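Side-chain contacts in 6b protein (Agrobacterium vitis, PDB 3AQ2), which probably disturbs plant cell proliferation, perhaps through the host miRNA machinery, and has an ADP-ribosylation fold: residues Q114-G117 against N123-H126; T66-D71 against P85-A90. One frame throughout, in Å; residues are numbered along the deposited sequence.

Contact 1. Residues Q114-G117 against N123-H126; sequences QSCG and NYHH
Cys-116 SG, Tyr-124 CG and His-125 CG all stand anti to their own carbonyl carbons and beside their backbone nitrogens (chi1 -65° for His-125), and with these torsions the thiol meets the tyrosine ring and the imidazole meets the backbone of Cys-116. Two motifs mark the contact, a cysteine sulfur-aromatic contact at a ring edge and an Asx turn; they lie where the end of helix 105-115 meets a short 3-10 segment, residues 124-126, which starts nine residues after the helix ends. Cys-116 is where the chain leaves helical geometry. Cys-116 O accepts a hydrogen bond from His-125 NE2 at 2.8 Å, nearly straight with an N-H...O angle of 169°. The donor lies in the carbonyl plane and the oxygen lies in the plane of the imidazole, so the oxygen meets the ring at its edge, and the bond restrains the turn of the ring. The thiol turns to Tyr-124, where Cys-116 SG sits 3.8 Å from Tyr-124 CE1 and 83° off the ring normal. Cys-116 CB extends the contact along the same edge, beside CD1. The far end of the ring is held by Tyr-69 O, which is hydrogen-bonded to the tyrosine hydroxyl, while Leu-112 and Asn-109 of the helix touch the Tyr-124 side chain. Asn-123 makes the Asx turn, its OD1 accepting from His-125 N at 3.0 Å, while its ND2 bonds to Gln-118. One water accepts from Tyr-124 N at 2.9 Å and lies 3.0 Å from Gly-117 O, within hydrogen-bonding distance.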
loop_
_atom_site.group_PDB
_atom_site.type_symbol
_atom_site.label_atom_id
_atom_site.label_comp_id
_atom_site.label_asym_id
_atom_site.label_seq_id
_atom_site.Cartn_x
_atom_site.Cartn_y
_atom_site.Cartn_z
ATOM N N GLN A 114 12.407 -7.153 -9.342
ATOM C CA GLN A 114 12.000 -8.395 -9.989
ATOM C C GLN A 114 10.471 -8.518 -10.057
ATOM O O GLN A 114 9.944 -9.206 -10.936
ATOM C CB GLN A 114 12.626 -9.604 -9.283
ATOM C CG GLN A 114 12.767 -10.882 -10.164
ATOM C CD GLN A 114 13.549 -10.672 -11.472
ATOM O OE1 GLN A 114 14.271 -9.682 -11.642
ATOM N NE2 GLN A 114 13.396 -11.616 -12.408
ATOM N N SER A 115 9.780 -7.821 -9.151
ATOM C CA SER A 115 8.328 -7.922 -8.991
ATOM C C SER A 115 7.527 -6.919 -9.819
ATOM O O SER A 115 6.353 -7.156 -10.122
ATOM C CB SER A 115 7.946 -7.741 -7.517
ATOM O OG SER A 115 8.511 -8.746 -6.692
ATOM N N CYS A 116 8.163 -5.805 -10.167
ATOM C CA CYS A 116 7.473 -4.660 -10.758
ATOM C C CYS A 116 8.206 -4.169 -11.981
ATOM O O CYS A 116 9.415 -4.042 -11.940
ATOM C CB CYS A 116 7.458 -3.518 -9.742
ATOM S SG CYS A 116 6.660 -3.904 -8.186
ATOM N N GLY A 117 7.475 -3.840 -13.042
ATOM C CA GLY A 117 8.084 -3.280 -14.249
ATOM C C GLY A 117 8.285 -1.775 -14.178
ATOM O O GLY A 117 8.113 -1.148 -13.113
ATOM N N ASN A 123 9.120 3.898 -9.704
ATOM C CA ASN A 123 9.868 2.966 -10.529
ATOM C C ASN A 123 11.088 2.502 -9.748
ATOM O O ASN A 123 12.073 3.246 -9.607
ATOM C CB ASN A 123 10.265 3.654 -11.845
ATOM C CG ASN A 123 11.069 2.757 -12.765
ATOM O OD1 ASN A 123 11.515 1.671 -12.381
ATOM N ND2 ASN A 123 11.272 3.220 -14.002
ATOM N N TYR A 124 11.022 1.269 -9.245
ATOM C CA TYR A 124 12.062 0.753 -8.339
ATOM C C TYR A 124 13.394 0.502 -9.026
ATOM O O TYR A 124 14.407 0.290 -8.358
ATOM C CB TYR A 124 11.591 -0.532 -7.659
ATOM C CG TYR A 124 10.336 -0.347 -6.835
ATOM C CD1 TYR A 124 9.180 -1.081 -7.113
ATOM C CD2 TYR A 124 10.303 0.558 -5.768
ATOM C CE1 TYR A 124 8.013 -0.913 -6.347
ATOM C CE2 TYR A 124 9.137 0.722 -5.003
ATOM C CZ TYR A 124 8.000 -0.021 -5.298
ATOM O OH TYR A 124 6.850 0.134 -4.526
ATOM N N HIS A 125 13.400 0.548 -10.355
ATOM C CA HIS A 125 14.601 0.238 -11.121
ATOM C C HIS A 125 15.683 1.314 -11.016
ATOM O O HIS A 125 16.836 1.071 -11.368
ATOM C CB HIS A 125 14.224 -0.129 -12.566
ATOM C CG HIS A 125 13.417 -1.387 -12.637
ATOM N ND1 HIS A 125 13.975 -2.608 -12.957
ATOM C CD2 HIS A 125 12.119 -1.635 -12.332
ATOM C CE1 HIS A 125 13.044 -3.546 -12.887
ATOM N NE2 HIS A 125 11.911 -2.984 -12.503
ATOM N N HIS A 126 15.313 2.479 -10.487
ATOM C CA HIS A 126 16.299 3.519 -10.183
ATOM C C HIS A 126 17.125 3.265 -8.929
ATOM O O HIS A 126 18.118 3.969 -8.696
ATOM C CB HIS A 126 15.628 4.872 -10.087
ATOM C CG HIS A 126 15.104 5.353 -11.398
ATOM N ND1 HIS A 126 15.934 5.694 -12.445
ATOM C CD2 HIS A 126 13.840 5.497 -11.848
ATOM C CE1 HIS A 126 15.195 6.060 -13.479
ATOM N NE2 HIS A 126 13.923 5.954 -13.139
HETATM O O HOH W 1 8.890 -0.394 -10.368
#

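Contact 2. Residues T66-D71 against P85-A90; sequences TYVYVD and PSNSPA
Pro-85, at the end of strand 83-85, meets Val-70 at the end of strand 66-70, an outermost strand of the mixed sheet. Pro-85 CG lies 4.1 Å from Val-70 CG1, and the two side chains run at about a right angle. Cys-78 of helix 72-81 and Leu-135 of strand 133-137 also touch the proline, placing this apolar contact between helix and sheet. At Ser-86 the chain turns its side chain away from strand 66-70; OG is engaged instead by Asp-191 and by Phe-121 N. Asn-87 points back toward the strand. With CG tucked between its backbone N and carbonyl carbon (chi1 54°), the amide reaches across to Val-68, where Asn-87 ND2 lies 4.0 Å from Val-68 CG1. That methyl stands anti to the valine N (chi1 175°), and the two side chains meet at a slant. No hydrogen bond joins the pair: the amide is satisfied elsewhere, OD1 accepting from Val-94 N and ND2 bonding to the hydroxyl of Tyr-124. Ser-88 follows, and together with Asn-87 it faces Gly-92 in a classic beta bulge. All four touching residues, Val-68, Val-70, Pro-85 and Asn-87, are buried, yet across these two segments they meet through van der Waals packing alone. The chemistry is therefore divided: strand methyls pack against a proline ring and an amide, while that one buried amide is oriented by hydrogen bonds to partners beyond both segments.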
loop_
_atom_site.group_PDB
_atom_site.type_symbol
_atom_site.label_atom_id
_atom_site.label_comp_id
_atom_site.label_asym_id
_atom_site.label_seq_id
_atom_site.Cartn_x
_atom_site.Cartn_y
_atom_site.Cartn_z
ATOM N N THR A 66 -0.790 -4.249 4.529
ATOM C CA THR A 66 0.278 -4.513 3.554
ATOM C C THR A 66 0.953 -3.192 3.195
ATOM O O THR A 66 0.455 -2.110 3.554
ATOM C CB THR A 66 -0.219 -5.268 2.302
ATOM O OG1 THR A 66 -1.318 -4.561 1.712
ATOM C CG2 THR A 66 -0.670 -6.697 2.684
ATOM N N TYR A 67 2.068 -3.282 2.482
ATOM C CA TYR A 67 2.972 -2.139 2.323
ATOM C C TYR A 67 3.246 -1.828 0.867
ATOM O O TYR A 67 3.507 -2.734 0.067
ATOM C CB TYR A 67 4.279 -2.393 3.106
ATOM C CG TYR A 67 3.969 -2.676 4.562
ATOM C CD1 TYR A 67 3.799 -3.980 5.029
ATOM C CD2 TYR A 67 3.789 -1.626 5.458
ATOM C CE1 TYR A 67 3.470 -4.221 6.368
ATOM C CE2 TYR A 67 3.463 -1.859 6.789
ATOM C CZ TYR A 67 3.301 -3.150 7.235
ATOM O OH TYR A 67 2.992 -3.380 8.561
ATOM N N VAL A 68 3.161 -0.545 0.529
ATOM C CA VAL A 68 3.561 -0.067 -0.796
ATOM C C VAL A 68 4.790 0.808 -0.562
ATOM O O VAL A 68 4.711 1.850 0.078
ATOM C CB VAL A 68 2.437 0.711 -1.532
ATOM C CG1 VAL A 68 2.954 1.280 -2.841
ATOM C CG2 VAL A 68 1.236 -0.211 -1.786
ATOM N N TYR A 69 5.933 0.344 -1.061
ATOM C CA TYR A 69 7.199 1.029 -0.833
ATOM C C TYR A 69 7.387 2.212 -1.784
ATOM O O TYR A 69 7.045 2.135 -2.971
ATOM C CB TYR A 69 8.354 0.019 -0.890
ATOM C CG TYR A 69 8.278 -0.914 0.295
ATOM C CD1 TYR A 69 7.640 -2.162 0.203
ATOM C CD2 TYR A 69 8.766 -0.509 1.539
ATOM C CE1 TYR A 69 7.542 -2.999 1.320
ATOM C CE2 TYR A 69 8.672 -1.341 2.661
ATOM C CZ TYR A 69 8.066 -2.574 2.548
ATOM O OH TYR A 69 7.976 -3.360 3.678
ATOM N N VAL A 70 7.899 3.318 -1.241
ATOM C CA VAL A 70 7.981 4.590 -1.981
ATOM C C VAL A 70 9.201 5.402 -1.513
ATOM O O VAL A 70 9.849 5.050 -0.521
ATOM C CB VAL A 70 6.699 5.459 -1.782
ATOM C CG1 VAL A 70 5.455 4.748 -2.312
ATOM C CG2 VAL A 70 6.505 5.812 -0.300
ATOM N N ASP A 71 9.511 6.474 -2.235
ATOM C CA ASP A 71 10.519 7.443 -1.796
ATOM C C ASP A 71 9.872 8.470 -0.844
ATOM O O ASP A 71 8.645 8.491 -0.711
ATOM C CB ASP A 71 11.083 8.139 -3.018
ATOM C CG ASP A 71 10.017 8.869 -3.780
ATOM O OD1 ASP A 71 9.283 8.213 -4.550
ATOM O OD2 ASP A 71 9.900 10.094 -3.581
ATOM N N PRO A 85 0.106 5.454 -5.434
ATOM C CA PRO A 85 0.764 5.481 -6.745
ATOM C C PRO A 85 0.774 4.117 -7.425
ATOM O O PRO A 85 0.727 3.081 -6.754
ATOM C CB PRO A 85 2.207 5.850 -6.398
ATOM C CG PRO A 85 2.437 5.213 -5.064
ATOM C CD PRO A 85 1.075 5.229 -4.339
ATOM N N SER A 86 0.841 4.119 -8.753
ATOM C CA SER A 86 1.250 2.909 -9.453
ATOM C C SER A 86 2.757 2.735 -9.242
ATOM O O SER A 86 3.496 3.718 -9.045
ATOM C CB SER A 86 0.944 3.003 -10.949
ATOM O OG SER A 86 1.660 4.090 -11.513
ATOM N N ASN A 87 3.204 1.483 -9.257
ATOM C CA ASN A 87 4.636 1.176 -9.218
ATOM C C ASN A 87 5.009 0.129 -10.268
ATOM O O ASN A 87 6.043 -0.535 -10.173
ATOM C CB ASN A 87 5.081 0.744 -7.812
ATOM C CG ASN A 87 4.265 -0.401 -7.268
ATOM O OD1 ASN A 87 3.501 -1.041 -8.006
ATOM N ND2 ASN A 87 4.426 -0.682 -5.966
ATOM N N SER A 88 4.141 -0.011 -11.268
ATOM C CA SER A 88 4.325 -0.957 -12.350
ATOM C C SER A 88 3.513 -0.427 -13.537
ATOM O O SER A 88 2.594 0.373 -13.337
ATOM C CB SER A 88 3.817 -2.333 -11.890
ATOM O OG SER A 88 4.542 -3.382 -12.506
ATOM N N PRO A 89 3.845 -0.844 -14.775
ATOM C CA PRO A 89 3.057 -0.357 -15.918
ATOM C C PRO A 89 1.603 -0.867 -15.923
ATOM O O PRO A 89 1.227 -1.679 -15.070
ATOM C CB PRO A 89 3.845 -0.868 -17.137
ATOM C CG PRO A 89 4.601 -2.030 -16.657
ATOM C CD PRO A 89 4.954 -1.715 -15.209
ATOM N N ALA A 90 0.796 -0.384 -16.869
ATOM C CA ALA A 90 -0.633 -0.737 -16.922
ATOM C C ALA A 90 -1.349 -0.420 -15.593
ATOM O O ALA A 90 -2.234 -1.173 -15.137
ATOM C CB ALA A 90 -0.824 -2.198 -17.336
#

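Overall arrangement
Contact 2 sits closer to the middle of the chain, contact 1 nearer its surface, and their centres are about 9 Å apart. Tyr-124 couples them: Tyr-124 OH reaches Tyr-69 O at 2.5 Å and Asn-87 ND2 at 2.9 Å, both probable hydrogen bonds, so one hydroxyl of contact 1 bridges both segments of contact 2. The segments 114-117 and 85-90 also pack directly, with Cys-116 CB 3.3 Å from Asn-87 O and Gly-117 C 3.5 Å from Pro-89 CD, while Ser-88 OG is hydrogen-bonded to Gly-117 N. In effect, the loop after strand 83-85 lies against both strand 66-70 and the end of helix 105-115.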